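Local coordinates for protein computational Design of Enzyme (Synthetic construct, PDB 3TP4) that is a computationally designed enzyme, built to carry an activated serine in a catalytic triad and probably based on a glycosyl hydrolase family 26 barrel, at residues 6-11 against 15-20. Sequence-based numbering, arbitrary orientation.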
# COMPACT_ATOMS: atom_id res chain seq x y z
N ILE A 6 -2.33 19.70 4.66
CA ILE A 6 -1.75 18.73 3.74
C ILE A 6 -2.77 17.98 2.89
O ILE A 6 -3.92 17.80 3.28
CB ILE A 6 -0.88 17.69 4.47
CG1 ILE A 6 -1.71 16.94 5.51
CG2 ILE A 6 0.33 18.36 5.11
CD1 ILE A 6 -0.97 15.77 6.13
N ALA A 7 -2.32 17.56 1.72
CA ALA A 7 -3.11 16.71 0.85
C ALA A 7 -3.10 15.31 1.43
O ALA A 7 -2.03 14.71 1.58
CB ALA A 7 -2.53 16.70 -0.56
N ILE A 8 -4.27 14.82 1.78
CA ILE A 8 -4.40 13.48 2.34
C ILE A 8 -5.60 12.81 1.70
O ILE A 8 -6.63 13.44 1.49
CB ILE A 8 -4.56 13.52 3.88
CG1 ILE A 8 -4.87 12.13 4.42
CG2 ILE A 8 -5.66 14.49 4.28
CD1 ILE A 8 -4.75 12.01 5.98
N VAL A 9 -5.45 11.54 1.36
CA VAL A 9 -6.49 10.81 0.63
C VAL A 9 -7.84 10.87 1.34
O VAL A 9 -8.88 11.10 0.71
CB VAL A 9 -6.05 9.37 0.35
CG1 VAL A 9 -7.23 8.50 -0.07
CG2 VAL A 9 -4.97 9.38 -0.75
N ASP A 10 -7.82 10.65 2.65
CA ASP A 10 -9.04 10.73 3.44
C ASP A 10 -9.11 12.08 4.14
O ASP A 10 -8.50 12.29 5.20
CB ASP A 10 -9.09 9.58 4.45
CG ASP A 10 -10.22 9.73 5.45
OD1 ASP A 10 -11.19 10.47 5.16
OD2 ASP A 10 -10.14 9.10 6.52
N ALA A 11 -9.87 13.01 3.55
CA ALA A 11 -9.97 14.37 4.09
C ALA A 11 -10.62 14.39 5.47
O ALA A 11 -10.52 15.39 6.19
CB ALA A 11 -10.74 15.29 3.13
N ALA A 15 -7.17 13.15 13.64
CA ALA A 15 -6.09 14.08 13.92
C ALA A 15 -4.75 13.35 13.92
O ALA A 15 -3.77 13.82 13.34
CB ALA A 15 -6.33 14.75 15.29
N GLU A 16 -4.71 12.20 14.58
CA GLU A 16 -3.46 11.44 14.72
C GLU A 16 -2.99 10.93 13.36
O GLU A 16 -1.78 10.88 13.09
CB GLU A 16 -3.64 10.28 15.70
CG GLU A 16 -3.77 10.72 17.17
CD GLU A 16 -5.15 11.29 17.52
OE1 GLU A 16 -6.10 11.11 16.72
OE2 GLU A 16 -5.28 11.91 18.59
N THR A 17 -3.95 10.58 12.52
CA THR A 17 -3.66 10.07 11.17
C THR A 17 -3.10 11.16 10.27
O THR A 17 -2.10 10.95 9.58
CB THR A 17 -4.93 9.48 10.55
OG1 THR A 17 -5.40 8.42 11.39
CG2 THR A 17 -4.64 8.92 9.15
N ARG A 18 -3.73 12.33 10.28
CA ARG A 18 -3.19 13.49 9.58
C ARG A 18 -1.81 13.85 10.13
O ARG A 18 -0.91 14.19 9.37
CB ARG A 18 -4.13 14.71 9.66
CG ARG A 18 -5.59 14.39 9.26
CD ARG A 18 -6.46 15.64 9.08
NE ARG A 18 -6.42 16.55 10.22
CZ ARG A 18 -7.22 16.47 11.29
NH1 ARG A 18 -8.13 15.52 11.38
NH2 ARG A 18 -7.09 17.35 12.26
N SER A 19 -1.67 13.79 11.45
CA SER A 19 -0.37 14.03 12.07
C SER A 19 0.70 13.08 11.51
O SER A 19 1.81 13.50 11.16
CB SER A 19 -0.47 13.84 13.60
OG SER A 19 0.79 14.01 14.21
N LEU A 20 0.36 11.80 11.44
CA LEU A 20 1.32 10.80 10.97
C LEU A 20 1.80 11.13 9.56
O LEU A 20 2.99 11.05 9.27
CB LEU A 20 0.72 9.39 11.01
CG LEU A 20 1.63 8.28 10.47
CD1 LEU A 20 2.99 8.25 11.18
CD2 LEU A 20 0.95 6.91 10.55
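Ile8 lays its CD1 methyl against the root of the Arg18 side chain, 4.1 Å from CG, and the two chains cross at about a right angle. Because CG1 of Ile8 stands anti to the backbone N (chi1 173°) and chi2 is also extended, CD1 reaches straight out to the helix, where the CG2 methyl of Thr17 lies 4.4 Å from it. A long, branched aliphatic chain suits this buried place, since it spans to the helix with nonpolar surface alone. Ile6 meets Arg18 too, but at its backbone, with CD1 3.6 Å from the carbonyl O, a van der Waals contact. The curled parallel sheet is consistent with a TIM barrel, as in glycosyl hydrolase family 26; here the chain leaves strand 4-6, which pairs in parallel with 366-368, and folds back along helix 15-27, where Ile8 and Thr17 touch Leu214 of strand 213-217 and Ile6 touches Val366 and Leu21, hydrophobic neighbours that suit isoleucine. Arginine can serve both environments: its CG methylene meets Ile8, while a bend at chi3 (-52°) turns the guanidinium back over Ala15, whose CA sits 3.4 Å above one face, toward the rim. There NE donates to Val366 O and NH1 to Ala13 O, so the charged end ties the helix start to the strand beside Ile6. Thr17 splits its roles likewise, its hydroxyl hydrogen-bonded to that of Thr14 while its methyl faces Ile8.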